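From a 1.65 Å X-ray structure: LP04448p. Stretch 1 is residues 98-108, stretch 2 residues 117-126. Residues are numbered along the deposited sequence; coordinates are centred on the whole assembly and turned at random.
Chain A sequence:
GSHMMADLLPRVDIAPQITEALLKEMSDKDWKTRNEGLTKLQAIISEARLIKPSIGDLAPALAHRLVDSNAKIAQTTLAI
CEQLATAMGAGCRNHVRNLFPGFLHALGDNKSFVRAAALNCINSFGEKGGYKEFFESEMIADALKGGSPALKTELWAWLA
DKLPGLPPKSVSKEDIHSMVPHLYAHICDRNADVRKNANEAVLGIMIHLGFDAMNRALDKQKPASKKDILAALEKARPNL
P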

# COMPACT_ATOMS: atom_id res chain seq x y z
N ASN A 98 -9.99 -1.44 0.54
CA ASN A 98 -10.23 -2.07 -0.76
C ASN A 98 -9.04 -1.98 -1.72
O ASN A 98 -8.71 -2.95 -2.40
CB ASN A 98 -11.48 -1.49 -1.43
CG ASN A 98 -12.77 -2.13 -0.91
OD1 ASN A 98 -13.02 -3.32 -1.11
ND2 ASN A 98 -13.60 -1.32 -0.27
N LEU A 99 -8.40 -0.82 -1.76
CA LEU A 99 -7.47 -0.52 -2.85
C LEU A 99 -6.01 -0.75 -2.51
O LEU A 99 -5.23 -1.11 -3.38
CB LEU A 99 -7.63 0.93 -3.31
CG LEU A 99 -9.05 1.25 -3.76
CD1 LEU A 99 -9.15 2.74 -4.11
CD2 LEU A 99 -9.45 0.38 -4.95
N PHE A 100 -5.64 -0.54 -1.25
CA PHE A 100 -4.24 -0.67 -0.84
C PHE A 100 -3.65 -2.07 -1.10
O PHE A 100 -2.53 -2.17 -1.58
CB PHE A 100 -4.10 -0.24 0.63
CG PHE A 100 -2.69 -0.21 1.15
CD1 PHE A 100 -1.68 0.44 0.46
CD2 PHE A 100 -2.38 -0.76 2.39
CE1 PHE A 100 -0.39 0.51 0.97
CE2 PHE A 100 -1.09 -0.71 2.90
CZ PHE A 100 -0.09 -0.07 2.19
N PRO A 101 -4.39 -3.15 -0.79
CA PRO A 101 -3.83 -4.46 -1.13
C PRO A 101 -3.46 -4.59 -2.60
O PRO A 101 -2.43 -5.20 -2.94
CB PRO A 101 -4.96 -5.43 -0.77
CG PRO A 101 -5.66 -4.73 0.39
CD PRO A 101 -5.64 -3.27 -0.01
N GLY A 102 -4.27 -3.98 -3.47
CA GLY A 102 -4.00 -4.02 -4.90
C GLY A 102 -2.78 -3.18 -5.28
O GLY A 102 -1.99 -3.58 -6.13
N PHE A 103 -2.64 -2.02 -4.66
CA PHE A 103 -1.44 -1.20 -4.85
C PHE A 103 -0.20 -1.98 -4.43
O PHE A 103 0.82 -1.97 -5.12
CB PHE A 103 -1.49 0.07 -4.00
CG PHE A 103 -2.64 0.99 -4.31
CD1 PHE A 103 -3.35 0.91 -5.50
CD2 PHE A 103 -3.00 1.96 -3.38
CE1 PHE A 103 -4.40 1.77 -5.75
CE2 PHE A 103 -4.05 2.84 -3.63
CZ PHE A 103 -4.75 2.74 -4.82
N LEU A 104 -0.29 -2.64 -3.28
CA LEU A 104 0.86 -3.37 -2.78
C LEU A 104 1.22 -4.49 -3.74
O LEU A 104 2.39 -4.76 -3.99
CB LEU A 104 0.57 -3.95 -1.39
CG LEU A 104 0.50 -2.97 -0.22
CD1 LEU A 104 0.06 -3.71 1.04
CD2 LEU A 104 1.84 -2.25 -0.02
N HIS A 105 0.20 -5.15 -4.27
CA HIS A 105 0.47 -6.25 -5.15
C HIS A 105 1.17 -5.79 -6.43
O HIS A 105 2.04 -6.49 -6.95
CB HIS A 105 -0.81 -7.01 -5.48
CG HIS A 105 -0.56 -8.31 -6.15
ND1 HIS A 105 -0.06 -9.41 -5.47
CD2 HIS A 105 -0.70 -8.69 -7.44
CE1 HIS A 105 0.07 -10.41 -6.32
NE2 HIS A 105 -0.30 -10.00 -7.52
N ALA A 106 0.82 -4.60 -6.91
CA ALA A 106 1.44 -4.07 -8.12
C ALA A 106 2.90 -3.67 -7.88
O ALA A 106 3.65 -3.49 -8.84
CB ALA A 106 0.65 -2.87 -8.66
N LEU A 107 3.29 -3.49 -6.62
CA LEU A 107 4.69 -3.22 -6.29
C LEU A 107 5.60 -4.37 -6.68
O LEU A 107 6.82 -4.21 -6.71
CB LEU A 107 4.88 -2.96 -4.79
CG LEU A 107 4.38 -1.64 -4.23
CD1 LEU A 107 4.66 -1.63 -2.72
CD2 LEU A 107 5.06 -0.46 -4.89
N GLY A 108 5.01 -5.53 -6.93
CA GLY A 108 5.78 -6.70 -7.32
C GLY A 108 5.95 -6.86 -8.81
O GLY A 108 6.53 -7.84 -9.29
N ALA A 117 3.97 3.60 -10.60
CA ALA A 117 2.56 3.98 -10.56
C ALA A 117 1.94 3.51 -9.26
O ALA A 117 1.15 4.23 -8.64
CB ALA A 117 1.82 3.41 -11.76
N ALA A 118 2.31 2.30 -8.83
CA ALA A 118 1.76 1.74 -7.60
C ALA A 118 2.24 2.56 -6.40
O ALA A 118 1.45 2.88 -5.50
CB ALA A 118 2.17 0.28 -7.46
N LEU A 119 3.52 2.90 -6.38
CA LEU A 119 4.08 3.72 -5.30
C LEU A 119 3.41 5.09 -5.25
O LEU A 119 3.15 5.62 -4.17
CB LEU A 119 5.59 3.89 -5.48
CG LEU A 119 6.47 2.75 -4.99
CD1 LEU A 119 7.93 3.02 -5.34
CD2 LEU A 119 6.30 2.56 -3.48
N ASN A 120 3.13 5.66 -6.41
CA ASN A 120 2.51 6.97 -6.50
C ASN A 120 1.09 6.97 -5.95
O ASN A 120 0.67 7.92 -5.30
CB ASN A 120 2.50 7.46 -7.94
CG ASN A 120 3.88 7.80 -8.44
OD1 ASN A 120 4.76 8.19 -7.67
ND2 ASN A 120 4.09 7.67 -9.75
N CYS A 121 0.35 5.91 -6.25
CA CYS A 121 -0.97 5.73 -5.66
C CYS A 121 -0.88 5.65 -4.16
O CYS A 121 -1.64 6.30 -3.45
CB CYS A 121 -1.62 4.44 -6.15
SG CYS A 121 -2.56 4.61 -7.65
N ILE A 122 0.03 4.82 -3.67
CA ILE A 122 0.17 4.65 -2.24
C ILE A 122 0.46 5.99 -1.59
O ILE A 122 -0.21 6.38 -0.65
CB ILE A 122 1.28 3.64 -1.88
CG1 ILE A 122 0.85 2.23 -2.31
CG2 ILE A 122 1.55 3.69 -0.38
CD1 ILE A 122 1.96 1.17 -2.27
N ASN A 123 1.45 6.70 -2.11
CA ASN A 123 1.85 7.95 -1.49
C ASN A 123 0.80 9.06 -1.66
O ASN A 123 0.67 9.92 -0.79
CB ASN A 123 3.24 8.38 -1.96
CG ASN A 123 4.33 7.51 -1.37
OD1 ASN A 123 4.23 7.06 -0.23
ND2 ASN A 123 5.37 7.24 -2.16
N SER A 124 0.06 9.02 -2.76
CA SER A 124 -1.05 9.96 -2.92
C SER A 124 -2.14 9.73 -1.89
O SER A 124 -2.62 10.68 -1.25
CB SER A 124 -1.64 9.91 -4.32
OG SER A 124 -2.71 10.84 -4.42
N PHE A 125 -2.56 8.48 -1.72
CA PHE A 125 -3.54 8.16 -0.70
C PHE A 125 -3.00 8.51 0.68
O PHE A 125 -3.73 9.01 1.53
CB PHE A 125 -3.95 6.68 -0.76
CG PHE A 125 -5.07 6.40 -1.74
CD1 PHE A 125 -4.85 6.47 -3.11
CD2 PHE A 125 -6.34 6.09 -1.28
CE1 PHE A 125 -5.89 6.22 -4.00
CE2 PHE A 125 -7.38 5.84 -2.16
CZ PHE A 125 -7.15 5.91 -3.53
N GLY A 126 -1.71 8.25 0.90
CA GLY A 126 -1.12 8.51 2.21
C GLY A 126 -1.16 9.99 2.56
O GLY A 126 -1.58 10.37 3.66

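What brings the two helices together? They run roughly antiparallel, at 147° between their N-to-C directions, and their axes approach to 8.5 Å. No hydrogen bond crosses between them; the backbone hydrogen bonds seen here stay within each stretch, and apolar packing makes the contact, burying 461 Å² summed over both sides.

Why does Phe-103 cover the most surface? Its CA-to-CB bond points toward the other helix, and with chi1 in the m well the ring sits as a knob among Ala-118, Cys-121, Ile-122 and Phe-125. Cys-121 CB lies over one ring face, 3.7 Å from the centroid of the Phe-103 ring and almost on its normal, while Cys-121 SG is 4.3 Å from that same centroid. The edge of Phe-103 turns to the face of Phe-125, the ring centroids of Phe-103 and Phe-125 standing 5.3 Å apart with planes at 62°. Leu-99 extends this end of the contact, its CD1 3.8 Å from Phe-125 CZ.

How does Ile-122 contribute so much when its CA-to-CB bond points sideways? Its side chain reaches back across the gap: Ile-122 CG1 lies 3.6 Å from Phe-103 CB and 3.9 Å from Phe-100 CE1, at the edge of the Phe-100 ring. Farther out, Ile-122 CD1 meets Leu-107 CD1 at 3.9 Å and Leu-104 CD2 at 4.1 Å. A branched aliphatic chain suits a place with several apolar neighbours.

What lets the backbones come close at Ala-118? Its side chain is a lone methyl pointing toward the other helix, and the CA atoms of Phe-103 and Ala-118 are just 5.1 Å apart. Ala-118 CB packs 3.5 Å from Phe-103 O and 3.7 Å from Ala-106 CB, another small methyl. Leu-107 borders this tight spot, its CD2 3.9 Å from Ala-118 CB and 3.5 Å from Leu-119 CG.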